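Long-range contacts in SYE1 (Shewanella oneidensis, PDB 4AWT), which binds flavin mononucleotide and, as a member of the old yellow enzyme family, probably reduces activated carbon-carbon double bonds with electrons from NADH or NADPH: residues S120-L124 / E195-R199; Y45-A49 / L357-P361; L234-T238 / D279-F284; K66-W70 / K130-D134. The protein carries 1 engineered substitution. One frame throughout, in Å; residues are numbered along the deposited sequence.

How the contacts relate
The eight parallel strands of this chain close into a TIM barrel that holds the flavin, and the four contacts tie together loops and the C-terminal tail around it. In contact 4 the Y68 side chain is about 7 Å from the FMN, and an octyl glucoside lies over a face of the same ring. L357 of contact 2 comes within about 9 Å of the FMN and P236 of contact 3 within about 11 Å. Contact 1 lies away from the flavin, though the E195 side chain is about 6 Å from a bound ethyl hydrogen carbonate; its centre is about 39 Å from that of contact 2. Contact 2 encloses the other three along the sequence; contacts 1 and 4 interleave.

Contact 1 (S120-L124 / E195-R199); sequences SSSTL and EANNR
R199 folds back across S121 and uses the edge of its guanidinium: NH1 gives a hydrogen bond of 2.8 Å to S121 O, the acceptor lying 21° out of the guanidinium plane. A bend at chi3 (73°) turns the group toward this carbonyl, with CG and CD running alongside the same oxygen. NH1 also bonds M151 O and NH2 pairs with D201, so the group is gripped from several sides. Cut back to alanine, this position would probably leave S121 O without this donor and D201 without its charged mate. The S122 hydroxyl faces the other segment's backbone; in the conformer described, N198 N donates to S122 OG over 2.8 Å in a nearly straight bond (166°). S121 OG lies 3.0 Å from A196 O, but its hydrogen bond goes to Q190 O. L124 CD1 rests 3.5 Å from E195 O. One water joins the segments, donating to S120 OG and A196 O; a second accepts from T123 N. The contact thus links the loop after strand 119-120 to the loop after helix 187-192, whose F191 packs against S121, N197 and R199, while backbone bonds tie S120 to R149 and M151.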
loop_
_atom_site.group_PDB
_atom_site.type_symbol
_atom_site.label_atom_id
_atom_site.label_comp_id
_atom_site.label_asym_id
_atom_site.label_seq_id
_atom_site.Cartn_x
_atom_site.Cartn_y
_atom_site.Cartn_z
ATOM N N SER A 120 -8.238 1.643 16.868
ATOM C CA SER A 120 -6.798 1.898 16.811
ATOM C C SER A 120 -6.114 1.124 17.912
ATOM O O SER A 120 -6.734 0.398 18.693
ATOM C CB SER A 120 -6.528 3.380 16.902
ATOM O OG SER A 120 -5.162 3.715 16.629
ATOM N N SER A 121 -4.793 1.317 18.010
ATOM C CA SER A 121 -4.066 0.803 19.176
ATOM C C SER A 121 -4.602 1.459 20.451
ATOM O O SER A 121 -4.718 0.805 21.482
ATOM C CB SER A 121 -2.597 1.064 18.991
ATOM O OG SER A 121 -2.417 2.477 18.766
ATOM N N SER A 122 -4.867 2.746 20.382
ATOM C CA SER A 122 -5.172 3.625 21.465
ATOM C C SER A 122 -6.364 4.468 21.181
ATOM O O SER A 122 -6.952 4.399 20.097
ATOM C CB SER A 122 -3.936 4.532 21.684
ATOM O OG SER A 122 -2.898 3.585 22.049
ATOM N N THR A 123 -6.728 5.365 22.073
ATOM C CA THR A 123 -7.806 6.324 21.838
ATOM C C THR A 123 -7.310 7.654 21.313
ATOM O O THR A 123 -7.921 8.696 21.469
ATOM C CB THR A 123 -8.672 6.557 23.102
ATOM O OG1 THR A 123 -7.839 7.086 24.112
ATOM C CG2 THR A 123 -9.294 5.241 23.506
ATOM N N LEU A 124 -6.185 7.716 20.640
ATOM C CA LEU A 124 -5.572 8.943 20.159
ATOM C C LEU A 124 -6.115 9.213 18.773
ATOM O O LEU A 124 -5.980 8.403 17.866
ATOM C CB LEU A 124 -4.051 8.786 20.101
ATOM C CG LEU A 124 -3.321 8.630 21.443
ATOM C CD1 LEU A 124 -1.890 8.204 21.181
ATOM C CD2 LEU A 124 -3.406 9.914 22.226
ATOM N N GLU A 195 4.508 7.143 19.382
ATOM C CA GLU A 195 3.683 8.231 19.835
ATOM C C GLU A 195 2.193 7.989 19.488
ATOM O O GLU A 195 1.337 8.772 19.922
ATOM C CB GLU A 195 4.185 9.552 19.293
ATOM C CG GLU A 195 5.631 9.802 19.667
ATOM C CD GLU A 195 6.042 9.426 21.104
ATOM O OE1 GLU A 195 5.485 10.221 21.891
ATOM O OE2 GLU A 195 6.826 8.478 21.454
ATOM N N ALA A 196 1.913 6.965 18.725
ATOM C CA ALA A 196 0.541 6.600 18.409
ATOM C C ALA A 196 -0.006 5.468 19.272
ATOM O O ALA A 196 -1.175 5.142 19.157
ATOM C CB ALA A 196 0.448 6.221 16.934
ATOM N N ASN A 197 0.844 4.874 20.114
ATOM C CA ASN A 197 0.534 3.671 20.820
ATOM C C ASN A 197 0.782 3.945 22.329
ATOM O O ASN A 197 1.895 3.998 22.763
ATOM C CB ASN A 197 1.380 2.542 20.314
ATOM C CG ASN A 197 1.078 1.196 20.913
ATOM O OD1 ASN A 197 1.466 0.130 20.292
ATOM N ND2 ASN A 197 0.467 1.148 21.993
ATOM N N ASN A 198 -0.345 4.049 23.077
ATOM C CA ASN A 198 -0.139 4.178 24.532
ATOM C C ASN A 198 -0.695 2.955 25.267
ATOM O O ASN A 198 -1.050 3.050 26.460
ATOM C CB ASN A 198 -0.729 5.470 25.029
ATOM C CG ASN A 198 -2.188 5.664 24.811
ATOM O OD1 ASN A 198 -2.628 6.816 24.948
ATOM N ND2 ASN A 198 -2.992 4.691 24.537
ATOM N N ARG A 199 -0.741 1.807 24.662
ATOM C CA ARG A 199 -1.183 0.575 25.279
ATOM C C ARG A 199 -0.269 0.167 26.392
ATOM O O ARG A 199 0.952 0.362 26.297
ATOM C CB ARG A 199 -1.291 -0.559 24.268
ATOM C CG ARG A 199 -2.240 -0.298 23.115
ATOM C CD ARG A 199 -2.308 -1.490 22.194
ATOM N NE ARG A 199 -3.057 -2.597 22.770
ATOM C CZ ARG A 199 -4.345 -2.800 22.624
ATOM N NH1 ARG A 199 -5.102 -1.963 21.910
ATOM N NH2 ARG A 199 -4.909 -3.867 23.153
HETATM O O HOH W 1 -3.307 5.543 17.403
HETATM O O HOH W 2 -5.616 4.753 24.713
#

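Contact 2 (Y45-A49 / L357-P361)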
loop_
_atom_site.group_PDB
_atom_site.type_symbol
_atom_site.label_atom_id
_atom_site.label_comp_id
_atom_site.label_asym_id
_atom_site.label_seq_id
_atom_site.Cartn_x
_atom_site.Cartn_y
_atom_site.Cartn_z
ATOM N N TYR A 45 -5.539 -0.643 -14.896
ATOM C CA TYR A 45 -4.380 -1.397 -14.500
ATOM C C TYR A 45 -3.707 -2.053 -15.702
ATOM O O TYR A 45 -2.482 -2.072 -15.814
ATOM C CB TYR A 45 -4.729 -2.422 -13.441
ATOM C CG TYR A 45 -4.946 -1.876 -12.054
ATOM C CD1 TYR A 45 -3.845 -1.428 -11.313
ATOM C CD2 TYR A 45 -6.184 -1.831 -11.457
ATOM C CE1 TYR A 45 -3.997 -0.966 -10.032
ATOM C CE2 TYR A 45 -6.344 -1.368 -10.160
ATOM C CZ TYR A 45 -5.252 -0.935 -9.435
ATOM O OH TYR A 45 -5.377 -0.521 -8.148
ATOM N N ALA A 46 -4.500 -2.594 -16.631
ATOM C CA ALA A 46 -3.918 -3.241 -17.804
ATOM C C ALA A 46 -3.126 -2.264 -18.657
ATOM O O ALA A 46 -2.119 -2.649 -19.244
ATOM C CB ALA A 46 -4.997 -3.920 -18.609
ATOM N N GLN A 47 -3.566 -1.005 -18.711
ATOM C CA GLN A 47 -2.820 0.035 -19.420
ATOM C C GLN A 47 -1.429 0.240 -18.871
ATOM O O GLN A 47 -0.578 0.784 -19.575
ATOM C CB GLN A 47 -3.562 1.359 -19.344
ATOM C CG GLN A 47 -4.794 1.476 -20.229
ATOM C CD GLN A 47 -5.507 2.788 -20.083
ATOM O OE1 GLN A 47 -6.376 3.122 -20.993
ATOM N NE2 GLN A 47 -5.279 3.543 -19.136
ATOM N N ARG A 48 -1.207 -0.121 -17.611
ATOM C CA ARG A 48 0.031 0.143 -16.876
ATOM C C ARG A 48 0.864 -1.116 -16.664
ATOM O O ARG A 48 1.844 -1.106 -15.934
ATOM C CB ARG A 48 -0.329 0.871 -15.569
ATOM C CG ARG A 48 -0.791 2.284 -15.876
ATOM C CD ARG A 48 -1.647 2.962 -14.802
ATOM N NE ARG A 48 -2.002 4.307 -15.208
ATOM C CZ ARG A 48 -2.849 4.579 -16.180
ATOM N NH1 ARG A 48 -3.590 3.649 -16.706
ATOM N NH2 ARG A 48 -2.956 5.831 -16.638
ATOM N N ALA A 49 0.501 -2.191 -17.356
ATOM C CA ALA A 49 1.092 -3.514 -17.135
ATOM C C ALA A 49 2.443 -3.684 -17.784
ATOM O O ALA A 49 3.000 -4.806 -17.711
ATOM C CB ALA A 49 0.079 -4.569 -17.544
ATOM N N LEU A 357 -8.629 8.725 -15.448
ATOM C CA LEU A 357 -8.292 7.360 -15.048
ATOM C C LEU A 357 -7.696 6.614 -16.217
ATOM O O LEU A 357 -6.515 6.228 -16.206
ATOM C CB LEU A 357 -9.493 6.619 -14.456
ATOM C CG LEU A 357 -9.170 5.240 -13.902
ATOM C CD1 LEU A 357 -8.478 5.334 -12.547
ATOM C CD2 LEU A 357 -10.429 4.392 -13.825
ATOM N N THR A 358 -8.483 6.401 -17.276
ATOM C CA THR A 358 -8.107 5.596 -18.401
ATOM C C THR A 358 -7.858 6.373 -19.684
ATOM O O THR A 358 -7.547 5.784 -20.715
ATOM C CB THR A 358 -9.157 4.505 -18.714
ATOM O OG1 THR A 358 -10.388 5.189 -18.927
ATOM C CG2 THR A 358 -9.297 3.539 -17.575
ATOM N N ASP A 359 -7.962 7.706 -19.621
ATOM C CA ASP A 359 -7.853 8.550 -20.810
ATOM C C ASP A 359 -6.586 9.365 -20.841
ATOM O O ASP A 359 -6.483 10.286 -21.659
ATOM C CB ASP A 359 -9.095 9.411 -21.005
ATOM C CG ASP A 359 -9.334 10.399 -19.925
ATOM O OD1 ASP A 359 -8.601 10.392 -18.936
ATOM O OD2 ASP A 359 -10.328 11.187 -20.062
ATOM N N TYR A 360 -5.567 9.039 -20.040
ATOM C CA TYR A 360 -4.244 9.558 -20.243
ATOM C C TYR A 360 -3.602 8.790 -21.390
ATOM O O TYR A 360 -3.485 7.559 -21.282
ATOM C CB TYR A 360 -3.395 9.467 -19.013
ATOM C CG TYR A 360 -3.741 10.361 -17.866
ATOM C CD1 TYR A 360 -3.287 11.674 -17.813
ATOM C CD2 TYR A 360 -4.503 9.910 -16.795
ATOM C CE1 TYR A 360 -3.543 12.493 -16.727
ATOM C CE2 TYR A 360 -4.792 10.724 -15.724
ATOM C CZ TYR A 360 -4.306 12.007 -15.691
ATOM O OH TYR A 360 -4.524 12.842 -14.610
ATOM N N PRO A 361 -3.210 9.421 -22.477
ATOM C CA PRO A 361 -2.660 8.642 -23.613
ATOM C C PRO A 361 -1.264 8.139 -23.404
ATOM O O PRO A 361 -0.483 8.650 -22.586
ATOM C CB PRO A 361 -2.708 9.627 -24.767
ATOM C CG PRO A 361 -2.725 10.886 -24.170
ATOM C CD PRO A 361 -3.337 10.844 -22.792
HETATM O O HOH W 3 -4.618 6.267 -19.042
#
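Q47 and R48, just beyond Y45 and A46 of helix 39-46, reach to the loop of L357 to Y360. A46 to A49 form a type I beta turn, with a backbone bond from A49 N to A46 O (3.3 Å). Q47 comes first: its chain runs extended beyond CG and brings the terminal amide up to the T358 backbone and CB. R48 follows, extended from CG to NE; L357 O lies 3.6 Å from R48 NH2, oblique to the guanidinium, and Y360 CB lies at the edge of the group, 4.4 Å from NH2. A water lying in the guanidinium plane bridges the two segments, accepting from R48 NH2 at 3.0 Å and donating to Y360 O at 2.8 Å, with a weaker bond of 3.4 Å to L357 O. The buried arginine is held further by F325 O at NE, I326 O at NH2 and Y44 O at NH1. Through R48 the C-terminal loop is therefore joined to both helix 39-46 and helix 323-327. L357 and T358 also lie against helix 39-46, touching Y44, while Y45 turns to helix 77-92 and strand 53-60.

Contact 3 (L234-T238 / D279-F284); sequences LAPLT and DTPVSF
L237 is the bump of this contact: its CD1 methyl enters the hollow formed by D279, T280, P281 and F284. The carbonyl of D279 forms one wall, with L237 CD1 3.3 Å from D279 O. T280 supplies another, its OG1 lying 3.8 Å from the same methyl, with CB and CG2 scarcely farther. P281 closes the rim more loosely, its CD 4.4 Å from L237 CD1. F284 also borders the hollow, its CE2 4.2 Å from the methyl, which lies oblique to the ring. L237 reaches this hollow because CG lies anti to its own carbonyl carbon (chi1 -63°) and the chain continues straight, with chi2 at 178°. Beside it, P236 offers a second, flatter bump: CB meets the edge of the F284 ring, in its plane, at 3.8 Å from CZ. F284 swings into place with CG anti to its backbone N (chi1 176°), which carries the ring back from the first turn of helix 282-291 toward P236 and L237 in the loop after strand 230-234. P281 occupies the N-cap position of that helix, and I249 and T253 of helix 248-261 also touch the F284 ring. No hydrogen bond crosses between the segments; even T280 OG1 bonds instead to P278 O. Cohesion here is therefore van der Waals fitting, mostly apolar, with the leucine methyl also set against a carbonyl and a hydroxyl.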
loop_
_atom_site.group_PDB
_atom_site.type_symbol
_atom_site.label_atom_id
_atom_site.label_comp_id
_atom_site.label_asym_id
_atom_site.label_seq_id
_atom_site.Cartn_x
_atom_site.Cartn_y
_atom_site.Cartn_z
ATOM N N LEU A 234 6.139 -0.343 4.717
ATOM C CA LEU A 234 6.457 0.419 5.916
ATOM C C LEU A 234 6.764 1.867 5.550
ATOM O O LEU A 234 7.216 2.150 4.434
ATOM C CB LEU A 234 7.668 -0.158 6.679
ATOM C CG LEU A 234 7.494 -1.581 7.195
ATOM C CD1 LEU A 234 8.803 -2.015 7.858
ATOM C CD2 LEU A 234 6.331 -1.725 8.177
ATOM N N ALA A 235 6.577 2.763 6.513
ATOM C CA ALA A 235 6.889 4.178 6.378
ATOM C C ALA A 235 7.664 4.637 7.595
ATOM O O ALA A 235 7.097 5.160 8.560
ATOM C CB ALA A 235 5.647 4.991 6.211
ATOM N N PRO A 236 8.981 4.444 7.615
ATOM C CA PRO A 236 9.740 4.736 8.835
ATOM C C PRO A 236 9.703 6.191 9.253
ATOM O O PRO A 236 9.714 6.456 10.471
ATOM C CB PRO A 236 11.162 4.296 8.478
ATOM C CG PRO A 236 10.989 3.232 7.420
ATOM C CD PRO A 236 9.800 3.745 6.599
ATOM N N LEU A 237 9.750 7.131 8.301
ATOM C CA LEU A 237 10.062 8.490 8.637
ATOM C C LEU A 237 8.962 9.488 8.284
ATOM O O LEU A 237 8.951 10.610 8.841
ATOM C CB LEU A 237 11.354 8.958 7.975
ATOM C CG LEU A 237 12.591 8.193 8.409
ATOM C CD1 LEU A 237 13.786 8.737 7.634
ATOM C CD2 LEU A 237 12.859 8.300 9.888
ATOM N N THR A 238 8.053 9.180 7.394
ATOM C CA THR A 238 6.926 10.071 7.140
ATOM C C THR A 238 5.954 9.997 8.324
ATOM O O THR A 238 5.899 9.023 9.048
ATOM C CB THR A 238 6.233 9.748 5.820
ATOM O OG1 THR A 238 5.814 8.377 5.890
ATOM C CG2 THR A 238 7.131 9.977 4.623
ATOM N N ASP A 279 14.230 13.676 5.180
ATOM C CA ASP A 279 15.571 13.194 4.879
ATOM C C ASP A 279 15.638 11.750 5.312
ATOM O O ASP A 279 15.347 11.432 6.466
ATOM C CB ASP A 279 16.560 14.031 5.665
ATOM C CG ASP A 279 17.996 13.507 5.540
ATOM O OD1 ASP A 279 18.349 13.437 4.337
ATOM O OD2 ASP A 279 18.730 13.205 6.494
ATOM N N THR A 280 16.006 10.890 4.405
ATOM C CA THR A 280 16.104 9.458 4.660
ATOM C C THR A 280 17.543 9.080 4.414
ATOM O O THR A 280 17.933 8.809 3.262
ATOM C CB THR A 280 15.166 8.706 3.741
ATOM O OG1 THR A 280 13.837 9.241 3.911
ATOM C CG2 THR A 280 15.088 7.246 4.073
ATOM N N PRO A 281 18.382 9.085 5.478
ATOM C CA PRO A 281 19.815 8.963 5.254
ATOM C C PRO A 281 20.199 7.698 4.539
ATOM O O PRO A 281 19.668 6.611 4.805
ATOM C CB PRO A 281 20.387 8.992 6.696
ATOM C CG PRO A 281 19.347 9.804 7.470
ATOM C CD PRO A 281 18.057 9.367 6.877
ATOM N N VAL A 282 21.204 7.806 3.667
ATOM C CA VAL A 282 21.737 6.631 3.017
ATOM C C VAL A 282 22.214 5.617 4.024
ATOM O O VAL A 282 22.027 4.424 3.806
ATOM C CB VAL A 282 22.841 7.043 2.009
ATOM C CG1 VAL A 282 23.545 5.816 1.494
ATOM C CG2 VAL A 282 22.281 7.824 0.842
ATOM N N SER A 283 22.816 6.028 5.127
ATOM C CA SER A 283 23.285 5.089 6.153
ATOM C C SER A 283 22.124 4.244 6.671
ATOM O O SER A 283 22.296 3.044 6.937
ATOM C CB SER A 283 23.962 5.818 7.304
ATOM O OG SER A 283 23.103 6.806 7.848
ATOM N N PHE A 284 20.991 4.860 6.828
ATOM C CA PHE A 284 19.784 4.152 7.292
ATOM C C PHE A 284 19.289 3.194 6.208
ATOM O O PHE A 284 18.978 2.031 6.483
ATOM C CB PHE A 284 18.726 5.139 7.678
ATOM C CG PHE A 284 17.397 4.552 8.094
ATOM C CD1 PHE A 284 17.253 3.408 8.847
ATOM C CD2 PHE A 284 16.255 5.178 7.715
ATOM C CE1 PHE A 284 16.017 2.932 9.203
ATOM C CE2 PHE A 284 15.000 4.728 8.073
ATOM C CZ PHE A 284 14.888 3.554 8.837
#

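Contact 4 (K66-W70 / K130-D134); sequences KGYAW and KVFVD. With BOG (octyl beta-D-glucopyranoside), chain D.
W70 NE1 donates to D134 OD2 over 2.9 Å, at an N-H...O angle of 157°. The carboxylate oxygen sits at the edge of the indole, near its plane, whereas the donor comes from above the carboxylate, whose plane is turned 63° from the ring. D134 OD1 has its own partner in G136 N. Between the backbones, A69 N gives F132 O a hydrogen bond of 3.1 Å; that oxygen also accepts from N112 ND2 and meets the CA-H of Y68, while buried F132 N finds no partner. A water bonds to Y68 OH at 2.6 Å and donates to K130 O at 2.7 Å, while Y68 OH also pairs with Y186 OH. Packing spreads from these links. Y68 CB sits over the F132 face, 4.0 Å from the ring centroid, in a CH-pi contact; the two rings meet obliquely. F132 CG lies between its backbone N and carbonyl carbon (chi1 57°), bringing the ring back over the loop. V131 CG1 crosses to Y68 CE2 at 3.6 Å, and A69 CB sits 3.6 Å from D134 N and over the centre of the W70 ring. Octyl glucoside O2 stands over one face of the Y68 ring, toward its rim. A leucine in place of Y68 would probably strip the water and Y186 of a hydroxyl partner and deprive V131 and the glucoside of a ring surface. Strand 130-133 pairs antiparallel with 141-144, so this hairpin covers the loop after barrel strand 53-60, an excursion from the TIM barrel that probably helps border the region near the flavin where the glucoside bonds T26 and Y186.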
loop_
_atom_site.group_PDB
_atom_site.type_symbol
_atom_site.label_atom_id
_atom_site.label_comp_id
_atom_site.label_asym_id
_atom_site.label_seq_id
_atom_site.Cartn_x
_atom_site.Cartn_y
_atom_site.Cartn_z
ATOM N N LYS A 66 -12.152 0.407 6.090
ATOM C CA LYS A 66 -12.213 1.420 5.036
ATOM C C LYS A 66 -12.009 2.816 5.582
ATOM O O LYS A 66 -12.584 3.159 6.637
ATOM C CB LYS A 66 -13.580 1.313 4.384
ATOM C CG LYS A 66 -13.868 2.230 3.233
ATOM C CD LYS A 66 -15.285 1.997 2.700
ATOM C CE LYS A 66 -15.782 3.000 1.709
ATOM N NZ LYS A 66 -17.162 2.628 1.304
ATOM N N GLY A 67 -11.225 3.631 4.861
ATOM C CA GLY A 67 -10.950 4.995 5.222
ATOM C C GLY A 67 -11.519 6.081 4.358
ATOM O O GLY A 67 -11.621 7.218 4.802
ATOM N N TYR A 68 -11.822 5.742 3.098
ATOM C CA TYR A 68 -12.118 6.703 2.062
ATOM C C TYR A 68 -13.278 6.205 1.255
ATOM O O TYR A 68 -13.408 5.009 1.004
ATOM C CB TYR A 68 -10.884 6.943 1.153
ATOM C CG TYR A 68 -9.674 7.361 1.948
ATOM C CD1 TYR A 68 -8.846 6.383 2.515
ATOM C CD2 TYR A 68 -9.350 8.686 2.152
ATOM C CE1 TYR A 68 -7.763 6.722 3.295
ATOM C CE2 TYR A 68 -8.238 9.036 2.901
ATOM C CZ TYR A 68 -7.459 8.049 3.496
ATOM O OH TYR A 68 -6.371 8.330 4.259
ATOM N N ALA A 69 -14.100 7.143 0.752
ATOM C CA ALA A 69 -15.237 6.740 -0.046
ATOM C C ALA A 69 -14.777 5.965 -1.284
ATOM O O ALA A 69 -13.790 6.278 -1.929
ATOM C CB ALA A 69 -16.025 7.954 -0.497
ATOM N N TRP A 70 -15.572 4.955 -1.623
ATOM C CA TRP A 70 -15.542 4.302 -2.938
ATOM C C TRP A 70 -14.251 3.517 -3.178
ATOM O O TRP A 70 -13.912 3.250 -4.340
ATOM C CB TRP A 70 -15.813 5.253 -4.115
ATOM C CG TRP A 70 -16.928 6.236 -3.853
ATOM C CD1 TRP A 70 -18.212 5.925 -3.439
ATOM C CD2 TRP A 70 -16.846 7.646 -3.965
ATOM N NE1 TRP A 70 -18.926 7.079 -3.315
ATOM C CE2 TRP A 70 -18.111 8.160 -3.619
ATOM C CE3 TRP A 70 -15.823 8.514 -4.316
ATOM C CZ2 TRP A 70 -18.347 9.520 -3.628
ATOM C CZ3 TRP A 70 -16.052 9.860 -4.326
ATOM C CH2 TRP A 70 -17.311 10.358 -3.980
ATOM N N LYS A 130 -7.298 14.513 7.421
ATOM C CA LYS A 130 -8.634 14.429 6.828
ATOM C C LYS A 130 -8.694 13.155 5.944
ATOM O O LYS A 130 -7.701 12.730 5.359
ATOM C CB LYS A 130 -8.971 15.650 6.010
ATOM C CG LYS A 130 -9.023 16.919 6.868
ATOM C CD LYS A 130 -9.509 18.154 6.123
ATOM C CE LYS A 130 -9.463 19.379 7.057
ATOM N NZ LYS A 130 -9.806 20.626 6.301
ATOM N N VAL A 131 -9.885 12.644 5.850
ATOM C CA VAL A 131 -10.275 11.648 4.862
ATOM C C VAL A 131 -11.390 12.247 4.007
ATOM O O VAL A 131 -11.662 13.436 4.091
ATOM C CB VAL A 131 -10.645 10.294 5.477
ATOM C CG1 VAL A 131 -9.441 9.729 6.233
ATOM C CG2 VAL A 131 -11.846 10.397 6.360
ATOM N N PHE A 132 -12.009 11.427 3.153
ATOM C CA PHE A 132 -13.145 11.931 2.414
ATOM C C PHE A 132 -14.247 10.861 2.452
ATOM O O PHE A 132 -13.991 9.660 2.539
ATOM C CB PHE A 132 -12.820 12.402 1.000
ATOM C CG PHE A 132 -12.177 11.363 0.082
ATOM C CD1 PHE A 132 -12.926 10.401 -0.553
ATOM C CD2 PHE A 132 -10.807 11.387 -0.129
ATOM C CE1 PHE A 132 -12.331 9.469 -1.407
ATOM C CE2 PHE A 132 -10.233 10.489 -0.975
ATOM C CZ PHE A 132 -10.966 9.529 -1.627
ATOM N N VAL A 133 -15.466 11.360 2.341
ATOM C CA VAL A 133 -16.683 10.572 2.421
ATOM C C VAL A 133 -17.542 10.893 1.241
ATOM O O VAL A 133 -17.363 11.878 0.534
ATOM C CB VAL A 133 -17.442 10.858 3.748
ATOM C CG1 VAL A 133 -16.598 10.547 4.969
ATOM C CG2 VAL A 133 -17.974 12.279 3.741
ATOM N N ASP A 134 -18.515 10.029 0.998
ATOM C CA ASP A 134 -19.599 10.282 0.019
ATOM C C ASP A 134 -20.645 11.148 0.662
ATOM O O ASP A 134 -21.224 10.732 1.688
ATOM C CB ASP A 134 -20.164 8.903 -0.350
ATOM C CG ASP A 134 -21.245 8.854 -1.422
ATOM O OD1 ASP A 134 -21.750 9.930 -1.741
ATOM O OD2 ASP A 134 -21.475 7.729 -1.983
HETATM C C1 BOG D . -4.912 10.062 0.545
HETATM O O1 BOG D . -5.084 11.271 -0.142
HETATM C C2 BOG D . -5.335 8.879 -0.269
HETATM O O2 BOG D . -6.721 8.896 -0.532
HETATM C C3 BOG D . -5.043 7.545 0.436
HETATM O O3 BOG D . -5.235 6.473 -0.445
HETATM C C4 BOG D . -3.556 7.533 0.817
HETATM O O4 BOG D . -3.290 6.370 1.526
HETATM C C5 BOG D . -3.154 8.773 1.607
HETATM O O5 BOG D . -3.478 9.885 0.796
HETATM C C6 BOG D . -1.684 8.781 1.941
HETATM O O6 BOG D . -1.481 9.930 2.744
HETATM C "C1'" BOG D . -5.257 12.399 0.683
HETATM C "C2'" BOG D . -5.622 13.687 -0.050
HETATM C "C3'" BOG D . -4.777 13.968 -1.255
HETATM C "C4'" BOG D . -4.736 15.359 -1.877
HETATM C "C5'" BOG D . -5.213 15.233 -3.327
HETATM C "C6'" BOG D . -6.574 15.906 -3.507
HETATM C "C7'" BOG D . -7.054 15.745 -4.960
HETATM C "C8'" BOG D . -8.058 16.867 -5.197
HETATM O O HOH W 4 -5.884 10.872 4.464
#